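Side-chain contacts in NBS-LRR class disease resistance protein (Oryza sativa subsp. japonica, PDB 6FU9), which probably detects pathogen effector proteins through a small metal-binding-like sensor domain and so triggers disease resistance in rice: residues A[23-28]-A[35-40]; A[58-63]-A[70-75]. All coordinates share one frame; numbering follows the deposited sequence.

Contact 1. Residues A[23-28]-A[35-40]; sequences KAMSLV and HSVAIA
An apolar helix-on-sheet packing contact ties helix 18-29 to strand 34-40, an outermost strand of the four-stranded sheet in this ferredoxin-like βαββαβ fold. Together with strand 7-12 these elements form a split beta-alpha-beta unit, in which helix and returning strand run nearly antiparallel (165°), their segment axes 8.6 Å apart at closest approach. No hydrogen bond crosses; three side-chain pairs do the work. Met25 reaches from the helix toward the strand and meets Ile39, its CG 3.8 Å from Ile39 CD1. A bend at the last torsion (chi3 -57°) keeps the methyl on the same residue, with Met25 CE 3.9 Å from Ile39 CD1, so that sulfur and methyl both lie beside that carbon. Met25 CG also comes within 4.2 Å of Val37 CG2. Met25 remains partly exposed, whereas Val28, further along the helix, is buried and also touches Val49 of the neighbouring strand. Ser36 and Ala38 project from the other face of the strand, where the chain of another protein packs on Ala38 and Ser36 OG hydrogen-bonds to one of its polar side chains. Opposite Val28, Val37 sets CG2 trans to its own backbone nitrogen, and this methyl lies 3.7 Å from Val28 CG1.

Contact 2. Residues A[58-63]-A[70-75]; sequences NLVSAL and AMFLEV
Val60 and Leu63, one turn apart on helix 56-66, close down on Ala70 and Phe72 where the second split beta-alpha-beta unit of the ferredoxin-like fold enters its last strand, 71-77. The close-packed end is at Ala70. Here the backbones come closest, with Leu63 CA and Ala70 CA 6.3 Å apart, as the small Ala70 side chain permits, and Ala70 CB rests 4.0 Å from Leu63 CB. Val60 CG2 flanks the same methyl and also lies near the Ala70 carbonyl oxygen, which Arg64 NE hydrogen-bonds. Ile13 touches both Leu63 and Ala70, adding to this buried apolar corner. Beyond it the strand draws away from the helix, and the contact thins to a single bridge, the partly exposed Phe72 ring. Its side chain crosses that of Val60 at about a right angle. The ring also meets Phe11 of strand 7-12, with the two planes inclined at about 45°, and an aromatic side chain of another protein packs on it. The CB of Met71 is directed away from 58-63, and the exposed side chain touches Arg64 further along the helix. Glu74 and Val75 pair with a strand of that other protein, which continues the sheet. Across the bridge, Val60 CB is 4.0 Å from Phe72 CE2, while Val60 CG1, set between backbone nitrogen and carbonyl carbon (chi1 78°), approaches this ring carbon obliquely at 3.9 Å.

In the fold
The two contacts follow one another along the chain, contact 1 closing before contact 2 opens, and their centres lie about 12 Å apart. Each packs one helix against one outermost strand of the same antiparallel sheet, whose order is 34-40, 46-51, 7-12, 71-77. Between them the helices meet directly: Leu27 CD2 is 3.6 Å from Leu59 CD1, and Leu27 also touches Ala62 and Leu63. Two matching helix-strand units thus join into one helical layer covering one sheet face. Another protein packs on strand 34-40 from the side away from the helix and pairs along edge strand 71-77, extending the sheet beyond it, an arrangement consistent with effector recognition by the domain.

Contact 1. Residues A[23-28]-A[35-40]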
ATOM      1  N   LYS A  23      -6.366  14.678 -10.236  1.00 25.60           N
ATOM      2  CA  LYS A  23      -7.093  15.345  -9.165  1.00 24.37           C
ATOM      3  C   LYS A  23      -6.770  14.782  -7.767  1.00 21.56           C
ATOM      4  O   LYS A  23      -6.592  15.538  -6.826  1.00 21.54           O
ATOM      5  CB  LYS A  23      -8.557  15.166  -9.385  1.00 32.05           C
ATOM      6  CG  LYS A  23      -9.415  15.996  -8.446  1.00 37.02           C
ATOM      7  CD  LYS A  23     -10.690  16.488  -9.112  1.00 47.21           C
ATOM      8  CE  LYS A  23     -11.457  15.406  -9.866  1.00 48.87           C
ATOM      9  NZ  LYS A  23     -12.556  16.086 -10.590  1.00 53.59           N
ATOM     10  N   ALA A  24      -6.677  13.476  -7.674  1.00 20.34           N
ATOM     11  CA  ALA A  24      -6.318  12.821  -6.445  1.00 18.24           C
ATOM     12  C   ALA A  24      -4.918  13.240  -6.067  1.00 17.74           C
ATOM     13  O   ALA A  24      -4.690  13.604  -4.890  1.00 17.80           O
ATOM     14  CB  ALA A  24      -6.411  11.337  -6.618  1.00 20.63           C
ATOM     15  N   MET A  25      -3.966  13.244  -7.002  1.00 20.40           N
ATOM     16  CA  MET A  25      -2.612  13.570  -6.602  1.00 20.56           C
ATOM     17  C   MET A  25      -2.533  15.046  -6.170  1.00 21.01           C
ATOM     18  O   MET A  25      -1.831  15.367  -5.204  1.00 19.75           O
ATOM     19  CB  MET A  25      -1.521  13.092  -7.613  1.00 27.36           C
ATOM     20  CG  MET A  25      -0.933  11.556  -7.517  1.00 22.34           C
ATOM     21  SD  MET A  25       0.228  11.362  -8.786  1.00 42.80           S
ATOM     22  CE  MET A  25      -0.700  11.739 -10.286  1.00 45.65           C
ATOM     23  N   SER A  26      -3.243  15.944  -6.844  1.00 20.26           N
ATOM     24  CA  SER A  26      -3.231  17.338  -6.494  0.50 20.12           C
ATOM     25  C   SER A  26      -3.846  17.594  -5.102  1.00 18.31           C
ATOM     26  O   SER A  26      -3.315  18.367  -4.303  1.00 19.31           O
ATOM     27  CB  SER A  26      -3.976  18.124  -7.565  0.50 24.59           C
ATOM     28  OG  SER A  26      -3.823  19.476  -7.286  0.50 27.07           O
ATOM     29  N   LEU A  27      -4.980  16.976  -4.860  1.00 16.51           N
ATOM     30  CA  LEU A  27      -5.652  17.100  -3.558  1.00 17.00           C
ATOM     31  C   LEU A  27      -4.761  16.587  -2.435  1.00 15.59           C
ATOM     32  O   LEU A  27      -4.577  17.275  -1.431  1.00 16.33           O
ATOM     33  CB  LEU A  27      -6.971  16.349  -3.584  1.00 18.24           C
ATOM     34  CG  LEU A  27      -7.875  16.432  -2.366  1.00 18.83           C
ATOM     35  CD1 LEU A  27      -9.274  16.013  -2.855  1.00 22.94           C
ATOM     36  CD2 LEU A  27      -7.437  15.536  -1.282  1.00 22.40           C
ATOM     37  N   VAL A  28      -4.165  15.441  -2.630  1.00 15.13           N
ATOM     38  CA  VAL A  28      -3.298  14.894  -1.600  1.00 14.59           C
ATOM     39  C   VAL A  28      -2.093  15.739  -1.394  1.00 15.79           C
ATOM     40  O   VAL A  28      -1.706  16.040  -0.231  1.00 16.19           O
ATOM     41  CB  VAL A  28      -2.945  13.426  -1.923  1.00 15.25           C
ATOM     42  CG1 VAL A  28      -1.975  12.868  -0.881  1.00 15.22           C
ATOM     43  CG2 VAL A  28      -4.145  12.551  -1.975  1.00 16.87           C
ATOM     44  N   HIS A  35       4.334  14.639   2.356  1.00 13.18           N
ATOM     45  CA  HIS A  35       5.615  14.809   1.704  1.00 14.32           C
ATOM     46  C   HIS A  35       5.632  14.309   0.276  1.00 14.70           C
ATOM     47  O   HIS A  35       6.321  14.919  -0.555  1.00 17.03           O
ATOM     48  CB  HIS A  35       6.689  14.084   2.485  1.00 16.38           C
ATOM     49  CG  HIS A  35       6.954  14.711   3.803  1.00 20.33           C
ATOM     50  ND1 HIS A  35       8.055  14.386   4.543  1.00 29.68           N
ATOM     51  CD2 HIS A  35       6.244  15.592   4.528  1.00 21.86           C
ATOM     52  CE1 HIS A  35       8.009  15.050   5.687  1.00 28.64           C
ATOM     53  NE2 HIS A  35       6.934  15.814   5.685  1.00 24.24           N
ATOM     54  N   SER A  36       4.954  13.224  -0.010  1.00 13.67           N
ATOM     55  CA  SER A  36       4.915  12.655  -1.365  1.00 14.47           C
ATOM     56  C   SER A  36       3.716  11.794  -1.528  1.00 13.42           C
ATOM     57  O   SER A  36       3.179  11.221  -0.549  1.00 14.34           O
ATOM     58  CB  SER A  36       6.202  11.997  -1.690  1.00 18.90           C
ATOM     59  OG  SER A  36       6.475  10.966  -0.837  1.00 19.75           O
ATOM     60  N   VAL A  37       3.268  11.645  -2.783  1.00 13.38           N
ATOM     61  CA  VAL A  37       2.138  10.856  -3.104  1.00 13.67           C
ATOM     62  C   VAL A  37       2.394  10.221  -4.504  1.00 13.98           C
ATOM     63  O   VAL A  37       2.941  10.886  -5.383  1.00 15.65           O
ATOM     64  CB  VAL A  37       0.819  11.640  -3.053  1.00 14.99           C
ATOM     65  CG1 VAL A  37       0.859  12.921  -3.898  1.00 16.77           C
ATOM     66  CG2 VAL A  37      -0.382  10.777  -3.467  1.00 16.06           C
ATOM     67  N   ALA A  38       1.972   8.988  -4.653  1.00 14.32           N
ATOM     68  CA  ALA A  38       2.057   8.303  -5.950  1.00 16.38           C
ATOM     69  C   ALA A  38       0.836   7.468  -6.203  1.00 15.00           C
ATOM     70  O   ALA A  38       0.166   6.998  -5.270  1.00 15.96           O
ATOM     71  CB  ALA A  38       3.292   7.430  -5.997  1.00 19.84           C
ATOM     72  N   ILE A  39       0.552   7.178  -7.462  1.00 15.49           N
ATOM     73  CA  ILE A  39      -0.453   6.234  -7.862  1.00 17.06           C
ATOM     74  C   ILE A  39       0.264   4.973  -8.222  1.00 19.34           C
ATOM     75  O   ILE A  39       1.158   5.012  -9.043  1.00 31.42           O
ATOM     76  CB  ILE A  39      -1.389   6.796  -8.984  1.00 25.10           C
ATOM     77  CG1 ILE A  39      -2.293   7.857  -8.241  1.00 27.57           C
ATOM     78  CG2 ILE A  39      -2.179   5.624  -9.518  1.00 26.21           C
ATOM     79  CD1 ILE A  39      -3.020   8.835  -9.074  1.00 40.76           C
ATOM     80  N   ALA A  40      -0.147   3.865  -7.665  1.00 17.60           N
ATOM     81  CA  ALA A  40       0.522   2.546  -7.734  1.00 23.53           C
ATOM     82  C   ALA A  40      -0.560   1.489  -7.888  1.00 19.39           C
ATOM     83  O   ALA A  40      -1.745   1.794  -8.132  1.00 17.89           O
ATOM     84  CB  ALA A  40       1.358   2.291  -6.467  1.00 25.08           C
TER

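Contact 2. Residues A[58-63]-A[70-75]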
ATOM      1  N   ASN A  58      -9.713  13.614   7.769  1.00 24.58           N
ATOM      2  CA  ASN A  58     -10.169  14.656   6.861  1.00 22.52           C
ATOM      3  C   ASN A  58      -9.755  14.297   5.423  1.00 18.90           C
ATOM      4  O   ASN A  58     -10.503  14.598   4.507  1.00 22.82           O
ATOM      5  CB  ASN A  58      -9.652  16.050   7.296  1.00 23.79           C
ATOM      6  CG  ASN A  58     -10.661  16.832   8.159  1.00 30.26           C
ATOM      7  OD1 ASN A  58     -10.332  17.355   9.243  1.00 36.21           O
ATOM      8  ND2 ASN A  58     -11.865  16.970   7.656  1.00 32.89           N
ATOM      9  N   LEU A  59      -8.591  13.704   5.252  1.00 16.76           N
ATOM     10  CA  LEU A  59      -8.139  13.413   3.885  1.00 15.08           C
ATOM     11  C   LEU A  59      -9.044  12.408   3.177  1.00 15.14           C
ATOM     12  O   LEU A  59      -9.442  12.626   2.008  1.00 15.32           O
ATOM     13  CB  LEU A  59      -6.710  12.887   3.929  1.00 14.61           C
ATOM     14  CG  LEU A  59      -6.136  12.503   2.561  1.00 14.41           C
ATOM     15  CD1 LEU A  59      -6.262  13.605   1.527  1.00 15.83           C
ATOM     16  CD2 LEU A  59      -4.693  12.067   2.736  1.00 15.21           C
ATOM     17  N   VAL A  60      -9.455  11.334   3.849  1.00 15.77           N
ATOM     18  CA  VAL A  60     -10.360  10.421   3.226  1.00 15.97           C
ATOM     19  C   VAL A  60     -11.710  11.040   2.875  1.00 17.66           C
ATOM     20  O   VAL A  60     -12.287  10.746   1.830  1.00 17.29           O
ATOM     21  CB  VAL A  60     -10.461   9.108   3.965  1.00 17.32           C
ATOM     22  CG1 VAL A  60     -11.349   9.245   5.215  1.00 19.68           C
ATOM     23  CG2 VAL A  60     -10.984   8.011   3.064  1.00 18.90           C
ATOM     24  N   SER A  61     -12.213  11.913   3.737  1.00 17.41           N
ATOM     25  CA  SER A  61     -13.437  12.621   3.472  1.00 19.15           C
ATOM     26  C   SER A  61     -13.327  13.482   2.216  1.00 17.92           C
ATOM     27  O   SER A  61     -14.236  13.495   1.337  1.00 18.81           O
ATOM     28  CB  SER A  61     -13.824  13.452   4.733  1.00 23.19           C
ATOM     29  OG  SER A  61     -14.908  14.260   4.451  1.00 27.22           O
ATOM     30  N   ALA A  62     -12.217  14.203   2.105  1.00 16.97           N
ATOM     31  CA  ALA A  62     -12.014  15.078   0.961  1.00 16.61           C
ATOM     32  C   ALA A  62     -11.927  14.242  -0.316  1.00 16.02           C
ATOM     33  O   ALA A  62     -12.533  14.603  -1.342  1.00 17.58           O
ATOM     34  CB  ALA A  62     -10.753  15.917   1.156  1.00 17.36           C
ATOM     35  N   LEU A  63     -11.228  13.117  -0.254  1.00 15.38           N
ATOM     36  CA  LEU A  63     -11.136  12.235  -1.443  1.00 14.71           C
ATOM     37  C   LEU A  63     -12.474  11.716  -1.846  1.00 15.96           C
ATOM     38  O   LEU A  63     -12.794  11.653  -3.084  1.00 17.07           O
ATOM     39  CB  LEU A  63     -10.153  11.074  -1.157  1.00 15.01           C
ATOM     40  CG  LEU A  63      -8.694  11.470  -1.115  1.00 15.13           C
ATOM     41  CD1 LEU A  63      -7.849  10.391  -0.469  1.00 16.52           C
ATOM     42  CD2 LEU A  63      -8.142  11.799  -2.472  1.00 17.01           C
ATOM     43  N   ALA A  70     -13.084   6.365  -1.999  1.00 18.03           N
ATOM     44  CA  ALA A  70     -11.855   5.974  -1.383  1.00 16.24           C
ATOM     45  C   ALA A  70     -12.048   5.076  -0.163  1.00 16.38           C
ATOM     46  O   ALA A  70     -12.934   5.322   0.640  1.00 18.98           O
ATOM     47  CB  ALA A  70     -11.059   7.224  -1.034  1.00 17.70           C
ATOM     48  N   MET A  71     -11.198   4.049  -0.074  1.00 15.71           N
ATOM     49  CA  MET A  71     -11.113   3.191   1.110  1.00 17.26           C
ATOM     50  C   MET A  71      -9.661   3.112   1.576  1.00 15.20           C
ATOM     51  O   MET A  71      -8.723   3.064   0.762  1.00 15.80           O
ATOM     52  CB  MET A  71     -11.638   1.802   0.840  1.00 21.20           C
ATOM     53  CG  MET A  71     -13.118   1.813   0.404  1.00 25.43           C
ATOM     54  SD  MET A  71     -14.250   2.256   1.766  1.00 32.99           S
ATOM     55  CE  MET A  71     -14.229   0.693   2.663  1.00 37.34           C
ATOM     56  N   PHE A  72      -9.466   2.994   2.870  1.00 14.86           N
ATOM     57  CA  PHE A  72      -8.143   2.681   3.383  1.00 14.12           C
ATOM     58  C   PHE A  72      -7.742   1.267   3.019  1.00 14.64           C
ATOM     59  O   PHE A  72      -8.523   0.313   3.227  1.00 16.66           O
ATOM     60  CB  PHE A  72      -8.062   2.848   4.896  1.00 14.57           C
ATOM     61  CG  PHE A  72      -8.061   4.263   5.399  1.00 15.65           C
ATOM     62  CD1 PHE A  72      -6.891   4.905   5.600  1.00 16.59           C
ATOM     63  CD2 PHE A  72      -9.234   4.899   5.773  1.00 16.21           C
ATOM     64  CE1 PHE A  72      -6.864   6.187   6.157  1.00 18.67           C
ATOM     65  CE2 PHE A  72      -9.209   6.146   6.329  1.00 17.16           C
ATOM     66  CZ  PHE A  72      -8.022   6.823   6.487  1.00 18.51           C
ATOM     67  N   LEU A  73      -6.508   1.086   2.561  1.00 13.49           N
ATOM     68  CA  LEU A  73      -5.880  -0.209   2.368  1.00 13.48           C
ATOM     69  C   LEU A  73      -4.828  -0.499   3.409  1.00 13.26           C
ATOM     70  O   LEU A  73      -4.679  -1.650   3.821  1.00 13.38           O
ATOM     71  CB  LEU A  73      -5.283  -0.317   0.915  1.00 13.76           C
ATOM     72  CG  LEU A  73      -4.450  -1.577   0.596  1.00 17.94           C
ATOM     73  CD1 LEU A  73      -5.273  -2.843   0.693  1.00 21.33           C
ATOM     74  CD2 LEU A  73      -3.853  -1.452  -0.828  1.00 22.39           C
ATOM     75  N   GLU A  74      -4.036   0.509   3.742  1.00 13.10           N
ATOM     76  CA  GLU A  74      -2.954   0.296   4.694  1.00 13.14           C
ATOM     77  C   GLU A  74      -2.687   1.542   5.496  1.00 13.24           C
ATOM     78  O   GLU A  74      -2.750   2.675   4.987  1.00 14.23           O
ATOM     79  CB  GLU A  74      -1.677  -0.065   3.917  1.00 14.01           C
ATOM     80  CG  GLU A  74      -0.428  -0.103   4.776  1.00 16.14           C
ATOM     81  CD  GLU A  74       0.808  -0.329   3.949  1.00 16.34           C
ATOM     82  OE1 GLU A  74       0.717  -0.804   2.812  1.00 18.62           O
ATOM     83  OE2 GLU A  74       1.930  -0.061   4.496  1.00 17.66           O
ATOM     84  N   VAL A  75      -2.361   1.303   6.773  1.00 12.94           N
ATOM     85  CA  VAL A  75      -1.802   2.356   7.620  1.00 12.92           C
ATOM     86  C   VAL A  75      -0.541   1.778   8.271  1.00 12.78           C
ATOM     87  O   VAL A  75      -0.621   0.719   8.912  1.00 13.29           O
ATOM     88  CB  VAL A  75      -2.819   2.813   8.701  1.00 15.27           C
ATOM     89  CG1 VAL A  75      -2.225   3.818   9.625  1.00 18.56           C
ATOM     90  CG2 VAL A  75      -4.083   3.370   8.055  1.00 17.65           C
TER